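Long-range contacts in short-chain dehydrogenase/reductase SDR (Paraburkholderia phymatum, PDB 5VA8), which probably acts as an NADP(H)-dependent oxidoreductase of the short-chain dehydrogenase/reductase family, binding NADP in a Rossmann-type fold: residues V143-S149 with T185-P191; A22-G26 with T51-T55. All blocks are in the same frame, centred on the assembly; numbering follows the deposited sequence.

How the contacts relate
Both contacts are buried and both touch the same NADP, yet they share no secondary-structure element: contact 1 lies on strands 141-146 and 184-191, contact 2 joins the loop after strand 17-20 to helix 49-63. They lie about 20 Å apart between centres and about 6 Å between nearest atoms. Contact 1 sits in the core, its centre about 6 Å from the centre of the chain; it buries 616 Å² and is held by a regular series of main-chain hydrogen bonds before it reaches the nicotinamide. Contact 2, its centre about 13 Å from the chain centre, buries only 205 Å² and has one direct hydrogen bond, from a threonine side chain to a carbonyl, beside the adenosine ribose.

Contact 1 of 2, residues V143-S149 with T185-P191; sequences VVNITSS and TINNLLP. With NAP (NADP nicotinamide-adenine-dinucleotide phosphate), chain E; TCE (3,3',3''-phosphanetriyltripropanoic acid), chain F.
Strands 143-146 and 185-191 are parallel neighbours in a Rossmann-type beta-alpha-beta unit connected through helix 159-179; both are extended, their axes approaching to 4.5 Å at 26°. Val143 and Asn145 bond through both N and O, the alternation of a parallel pair. Thr185 O accepts a hydrogen bond from Val143 N (2.9 Å). Ile186 CG1 (m) packs 3.9 Å from Val143 CB. Asn187 N donates to Val143 O and Asn187 O accepts from Asn145 N, both at 2.9 Å. Asn188 (m) shares a sheet face with Asn145 (m), whose ND2 donates to Asn188 OD1 (2.8 Å). Leu189 N donates a hydrogen bond to Asn145 O and Leu189 O accepts one from Thr147 N (both 2.9 Å). Leu190 CG lies 3.3 Å from OG1 of Thr147, which leaves the strand conformation (phi/psi -118/-114). Here the strand ends line both ligand pockets: Pro191 O accepts from Ser149 N (3.0 Å) and stands 3.4 Å from NADP C5N, while Ser148 OG donates to TCE O15 and Ser149 OG to TCE O12, both at 2.7 Å.

Contact 2 of 2, residues A22-G26 with T51-T55; sequences AASKG and TLDAT. With NAP (NADP nicotinamide-adenine-dinucleotide phosphate), chain E.
In this contact the cofactor-binding turn of the Rossmann-type fold, running from strand 17-20 into helix 26-37, meets the first turns of helix 49-63. Residues 22-26 form an irregular loop. Ala22 has phi/psi of 57/62, a left-handed conformation at the place of the first glycine in the TGxxxGxG motif of SDR enzymes, and Gly26 has 69/-145; a side chain at Gly26 would bring its CB to 2.2 Å from NADP O1N, so glycine fits both backbone and ligand. Residues 51-55 are helical, with Thr55 N bonded to Thr51 O at 2.9 Å.

The direct hydrogen bond between the segments is side chain to main chain: Thr55 (chi1 -66°, m) points its CA-CB bond toward the loop and donates from OG1 to Ser24 O at 2.7 Å. Van der Waals packing centres on Ser24, which loses 80 Å² to the helix. Its CA lies 4.8 Å from that of Leu52, and Ser24 CB touches Leu52 CA at 3.6 Å. The methyl of Thr51 (m) fills the adjoining space, Thr51 CG2 being 3.7 Å from both Ser24 O and Lys25 CG. Leu52 also packs on strands 41-46 and 67-71.

Ligand bonds use the same serine. With chi1 at 72° (p), Ser24 OG accepts from the adenosine ribose hydroxyl, NADP O3B, at 2.7 Å; Lys25 N donates a weak bond to that O3B at 2.9 Å and 121°. Lys25 NZ is instead salt-bridged to Asp197.

Ser24 therefore directs its carbonyl to the helix and its hydroxyl to the ribose, so the bond from helix 49-63 leaves the group that binds NADP to the cofactor.

Contact 1 of 2, residues V143-S149 with T185-P191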
# COMPACT_ATOMS: atom_id res chain seq x y z
N VAL A 143 -10.17 -12.97 -15.62
CA VAL A 143 -9.00 -12.39 -16.27
C VAL A 143 -7.87 -12.40 -15.26
O VAL A 143 -8.05 -11.92 -14.13
CB VAL A 143 -9.25 -10.96 -16.77
CG1 VAL A 143 -7.97 -10.39 -17.41
CG2 VAL A 143 -10.44 -10.91 -17.75
N VAL A 144 -6.72 -12.94 -15.65
CA VAL A 144 -5.52 -12.93 -14.82
C VAL A 144 -4.42 -12.27 -15.64
O VAL A 144 -4.07 -12.77 -16.72
CB VAL A 144 -5.09 -14.34 -14.39
CG1 VAL A 144 -3.75 -14.29 -13.64
CG2 VAL A 144 -6.17 -14.99 -13.52
N ASN A 145 -3.88 -11.16 -15.15
CA ASN A 145 -2.79 -10.46 -15.83
C ASN A 145 -1.47 -10.83 -15.17
O ASN A 145 -1.28 -10.57 -13.97
CB ASN A 145 -3.00 -8.95 -15.78
CG ASN A 145 -4.36 -8.54 -16.28
OD1 ASN A 145 -4.68 -8.76 -17.45
ND2 ASN A 145 -5.18 -7.96 -15.41
N ILE A 146 -0.54 -11.39 -15.94
CA ILE A 146 0.80 -11.65 -15.42
C ILE A 146 1.57 -10.34 -15.48
O ILE A 146 1.78 -9.80 -16.58
CB ILE A 146 1.51 -12.74 -16.22
CG1 ILE A 146 0.76 -14.07 -16.11
CG2 ILE A 146 2.98 -12.87 -15.77
CD1 ILE A 146 1.38 -15.17 -16.98
N THR A 147 1.97 -9.82 -14.32
CA THR A 147 2.68 -8.55 -14.29
C THR A 147 4.07 -8.79 -13.72
O THR A 147 4.86 -9.51 -14.34
CB THR A 147 1.89 -7.47 -13.53
OG1 THR A 147 1.68 -7.85 -12.16
CG2 THR A 147 0.53 -7.24 -14.21
N SER A 148 4.37 -8.23 -12.55
CA SER A 148 5.74 -8.28 -12.02
C SER A 148 5.74 -7.72 -10.61
O SER A 148 4.94 -6.84 -10.28
CB SER A 148 6.71 -7.48 -12.89
OG SER A 148 8.02 -7.52 -12.33
N SER A 149 6.71 -8.18 -9.81
CA SER A 149 6.99 -7.51 -8.54
C SER A 149 7.37 -6.05 -8.74
O SER A 149 7.32 -5.28 -7.78
CB SER A 149 8.12 -8.24 -7.81
OG SER A 149 9.36 -7.99 -8.47
N THR A 185 -14.23 -11.65 -12.61
CA THR A 185 -13.16 -11.14 -11.77
C THR A 185 -11.94 -10.85 -12.63
O THR A 185 -11.74 -11.48 -13.67
CB THR A 185 -12.76 -12.10 -10.65
OG1 THR A 185 -12.14 -13.26 -11.23
CG2 THR A 185 -13.99 -12.53 -9.83
N ILE A 186 -11.17 -9.86 -12.20
CA ILE A 186 -9.95 -9.46 -12.91
C ILE A 186 -8.89 -9.24 -11.84
O ILE A 186 -9.06 -8.38 -10.97
CB ILE A 186 -10.14 -8.18 -13.74
CG1 ILE A 186 -11.29 -8.34 -14.73
CG2 ILE A 186 -8.83 -7.84 -14.47
CD1 ILE A 186 -11.58 -7.09 -15.57
N ASN A 187 -7.83 -10.04 -11.88
CA ASN A 187 -6.79 -10.00 -10.86
C ASN A 187 -5.44 -10.04 -11.55
O ASN A 187 -5.32 -10.43 -12.71
CB ASN A 187 -6.91 -11.18 -9.89
CG ASN A 187 -8.18 -11.11 -9.06
OD1 ASN A 187 -8.31 -10.25 -8.19
ND2 ASN A 187 -9.11 -12.02 -9.33
N ASN A 188 -4.42 -9.63 -10.80
CA ASN A 188 -3.05 -9.62 -11.31
C ASN A 188 -2.20 -10.59 -10.50
O ASN A 188 -2.32 -10.66 -9.28
CB ASN A 188 -2.46 -8.21 -11.25
CG ASN A 188 -3.39 -7.18 -11.86
OD1 ASN A 188 -3.89 -7.37 -12.97
ND2 ASN A 188 -3.65 -6.09 -11.14
N LEU A 189 -1.35 -11.34 -11.21
CA LEU A 189 -0.38 -12.24 -10.60
C LEU A 189 1.00 -11.64 -10.81
O LEU A 189 1.42 -11.45 -11.95
CB LEU A 189 -0.44 -13.63 -11.23
CG LEU A 189 -1.38 -14.68 -10.66
CD1 LEU A 189 -1.13 -16.00 -11.37
CD2 LEU A 189 -1.19 -14.83 -9.14
N LEU A 190 1.69 -11.35 -9.71
CA LEU A 190 2.95 -10.61 -9.73
C LEU A 190 4.09 -11.56 -9.40
O LEU A 190 4.32 -11.87 -8.22
CB LEU A 190 2.92 -9.47 -8.71
CG LEU A 190 2.00 -8.25 -8.89
CD1 LEU A 190 0.53 -8.62 -9.08
CD2 LEU A 190 2.13 -7.37 -7.65
N PRO A 191 4.85 -12.03 -10.39
CA PRO A 191 5.98 -12.92 -10.08
C PRO A 191 7.15 -12.15 -9.49
O PRO A 191 7.48 -11.05 -9.95
CB PRO A 191 6.37 -13.53 -11.44
CG PRO A 191 5.46 -12.92 -12.46
CD PRO A 191 4.72 -11.77 -11.83
PA NAP E . 9.79 -16.99 -21.05
O1A NAP E . 10.13 -18.23 -20.33
O2A NAP E . 10.85 -16.45 -21.98
O5B NAP E . 8.44 -17.29 -21.86
C5B NAP E . 7.87 -16.25 -22.67
C4B NAP E . 6.82 -16.89 -23.53
O4B NAP E . 6.04 -15.85 -24.16
C3B NAP E . 7.35 -17.74 -24.69
O3B NAP E . 6.43 -18.77 -24.99
C2B NAP E . 7.42 -16.72 -25.82
O2B NAP E . 7.49 -17.42 -27.09
C1B NAP E . 6.12 -15.96 -25.56
N9A NAP E . 6.08 -14.60 -26.10
C8A NAP E . 6.93 -13.57 -25.79
N7A NAP E . 6.60 -12.43 -26.34
C5A NAP E . 5.47 -12.73 -27.08
C6A NAP E . 4.64 -11.94 -27.91
N6A NAP E . 4.85 -10.64 -28.14
N1A NAP E . 3.60 -12.55 -28.51
C2A NAP E . 3.39 -13.85 -28.28
N3A NAP E . 4.10 -14.69 -27.51
C4A NAP E . 5.13 -14.07 -26.94
O3 NAP E . 9.41 -15.82 -20.03
PN NAP E . 8.72 -15.81 -18.58
O1N NAP E . 7.63 -16.81 -18.55
O2N NAP E . 9.79 -15.89 -17.57
O5D NAP E . 8.12 -14.33 -18.58
C5D NAP E . 6.74 -14.08 -18.90
C4D NAP E . 6.47 -12.64 -18.52
O4D NAP E . 6.62 -12.51 -17.09
C3D NAP E . 7.41 -11.61 -19.14
O3D NAP E . 6.72 -10.39 -19.40
C2D NAP E . 8.44 -11.39 -18.03
O2D NAP E . 9.12 -10.14 -18.09
C1D NAP E . 7.51 -11.46 -16.83
N1N NAP E . 8.21 -11.75 -15.54
C2N NAP E . 9.06 -12.78 -15.46
C3N NAP E . 9.65 -13.08 -14.25
C7N NAP E . 10.61 -14.21 -14.02
O7N NAP E . 11.41 -14.14 -13.06
N7N NAP E . 10.66 -15.18 -14.92
C4N NAP E . 9.28 -12.34 -13.13
C5N NAP E . 8.41 -11.27 -13.26
C6N NAP E . 7.89 -10.98 -14.49
P2B NAP E . 7.99 -16.67 -28.43
O1X NAP E . 6.92 -15.70 -28.79
O2X NAP E . 9.32 -15.99 -28.11
O3X NAP E . 8.15 -17.82 -29.44
O16 TCE F . 9.59 -7.06 -16.69
C14 TCE F . 9.77 -7.48 -15.52
O15 TCE F . 9.38 -6.79 -14.54
C5 TCE F . 10.48 -8.81 -15.28
C2 TCE F . 10.86 -8.90 -13.81
P TCE F . 11.45 -10.62 -13.44
C3 TCE F . 12.57 -11.25 -14.77
C6 TCE F . 13.78 -10.34 -14.65
C8 TCE F . 14.72 -10.69 -15.78
O10 TCE F . 15.92 -10.94 -15.50
O9 TCE F . 14.30 -10.73 -16.97
C1 TCE F . 12.27 -10.63 -11.79
C4 TCE F . 11.23 -10.19 -10.77
C11 TCE F . 11.92 -10.12 -9.42
O12 TCE F . 11.28 -9.84 -8.37
O13 TCE F . 13.16 -10.34 -9.37
O HOH W 1 -9.29 -13.47 -12.01

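Contact 2 of 2, residues A22-G26 with T51-T55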
# COMPACT_ATOMS: atom_id res chain seq x y z
N ALA A 22 1.19 -15.84 -24.71
CA ALA A 22 2.63 -15.93 -24.54
C ALA A 22 2.99 -17.16 -23.69
O ALA A 22 3.56 -17.07 -22.60
CB ALA A 22 3.17 -14.63 -23.94
N ALA A 23 2.63 -18.32 -24.23
CA ALA A 23 2.47 -19.49 -23.37
C ALA A 23 3.08 -20.76 -23.97
O ALA A 23 2.70 -21.87 -23.56
CB ALA A 23 0.98 -19.71 -23.06
N SER A 24 4.03 -20.65 -24.90
CA SER A 24 4.74 -21.86 -25.29
C SER A 24 5.84 -22.21 -24.30
O SER A 24 6.31 -23.35 -24.31
CB SER A 24 5.31 -21.72 -26.71
OG SER A 24 6.41 -20.82 -26.77
N LYS A 25 6.24 -21.26 -23.45
CA LYS A 25 7.30 -21.44 -22.47
C LYS A 25 6.94 -20.71 -21.18
O LYS A 25 6.06 -19.85 -21.16
CB LYS A 25 8.65 -20.91 -22.98
CG LYS A 25 9.07 -21.47 -24.33
CD LYS A 25 10.17 -20.62 -24.96
CE LYS A 25 11.35 -20.47 -24.03
NZ LYS A 25 12.45 -19.63 -24.61
N GLY A 26 7.66 -21.06 -20.11
CA GLY A 26 7.73 -20.22 -18.92
C GLY A 26 6.42 -20.13 -18.15
O GLY A 26 5.65 -21.09 -18.05
N THR A 51 8.40 -24.18 -30.95
CA THR A 51 8.13 -24.47 -29.55
C THR A 51 6.64 -24.41 -29.25
O THR A 51 6.15 -25.17 -28.41
CB THR A 51 8.90 -23.50 -28.65
OG1 THR A 51 10.31 -23.62 -28.91
CG2 THR A 51 8.67 -23.82 -27.18
N LEU A 52 5.91 -23.55 -29.96
CA LEU A 52 4.46 -23.48 -29.79
C LEU A 52 3.80 -24.82 -30.09
O LEU A 52 2.98 -25.31 -29.31
CB LEU A 52 3.89 -22.38 -30.68
CG LEU A 52 2.37 -22.31 -30.75
CD1 LEU A 52 1.79 -21.85 -29.41
CD2 LEU A 52 1.94 -21.38 -31.89
N ASP A 53 4.13 -25.41 -31.24
CA ASP A 53 3.51 -26.67 -31.64
C ASP A 53 3.89 -27.79 -30.68
O ASP A 53 3.07 -28.68 -30.40
CB ASP A 53 3.92 -27.04 -33.06
CG ASP A 53 3.41 -26.06 -34.10
OD1 ASP A 53 2.54 -25.23 -33.75
OD2 ASP A 53 3.88 -26.13 -35.25
N ALA A 54 5.12 -27.78 -30.19
CA ALA A 54 5.56 -28.84 -29.29
C ALA A 54 4.84 -28.75 -27.95
O ALA A 54 4.35 -29.76 -27.42
CB ALA A 54 7.08 -28.77 -29.11
N THR A 55 4.76 -27.55 -27.39
CA THR A 55 4.03 -27.38 -26.14
C THR A 55 2.55 -27.72 -26.32
O THR A 55 1.94 -28.33 -25.43
CB THR A 55 4.20 -25.95 -25.63
OG1 THR A 55 5.58 -25.77 -25.27
CG2 THR A 55 3.32 -25.68 -24.41
PA NAP E . 9.79 -16.99 -21.05
O1A NAP E . 10.13 -18.23 -20.33
O2A NAP E . 10.85 -16.45 -21.98
O5B NAP E . 8.44 -17.29 -21.86
C5B NAP E . 7.87 -16.25 -22.67
C4B NAP E . 6.82 -16.89 -23.53
O4B NAP E . 6.04 -15.85 -24.16
C3B NAP E . 7.35 -17.74 -24.69
O3B NAP E . 6.43 -18.77 -24.99
C2B NAP E . 7.42 -16.72 -25.82
O2B NAP E . 7.49 -17.42 -27.09
C1B NAP E . 6.12 -15.96 -25.56
N9A NAP E . 6.08 -14.60 -26.10
C8A NAP E . 6.93 -13.57 -25.79
N7A NAP E . 6.60 -12.43 -26.34
C5A NAP E . 5.47 -12.73 -27.08
C6A NAP E . 4.64 -11.94 -27.91
N6A NAP E . 4.85 -10.64 -28.14
N1A NAP E . 3.60 -12.55 -28.51
C2A NAP E . 3.39 -13.85 -28.28
N3A NAP E . 4.10 -14.69 -27.51
C4A NAP E . 5.13 -14.07 -26.94
O3 NAP E . 9.41 -15.82 -20.03
PN NAP E . 8.72 -15.81 -18.58
O1N NAP E . 7.63 -16.81 -18.55
O2N NAP E . 9.79 -15.89 -17.57
O5D NAP E . 8.12 -14.33 -18.58
C5D NAP E . 6.74 -14.08 -18.90
C4D NAP E . 6.47 -12.64 -18.52
O4D NAP E . 6.62 -12.51 -17.09
C3D NAP E . 7.41 -11.61 -19.14
O3D NAP E . 6.72 -10.39 -19.40
C2D NAP E . 8.44 -11.39 -18.03
O2D NAP E . 9.12 -10.14 -18.09
C1D NAP E . 7.51 -11.46 -16.83
N1N NAP E . 8.21 -11.75 -15.54
C2N NAP E . 9.06 -12.78 -15.46
C3N NAP E . 9.65 -13.08 -14.25
C7N NAP E . 10.61 -14.21 -14.02
O7N NAP E . 11.41 -14.14 -13.06
N7N NAP E . 10.66 -15.18 -14.92
C4N NAP E . 9.28 -12.34 -13.13
C5N NAP E . 8.41 -11.27 -13.26
C6N NAP E . 7.89 -10.98 -14.49
P2B NAP E . 7.99 -16.67 -28.43
O1X NAP E . 6.92 -15.70 -28.79
O2X NAP E . 9.32 -15.99 -28.11
O3X NAP E . 8.15 -17.82 -29.44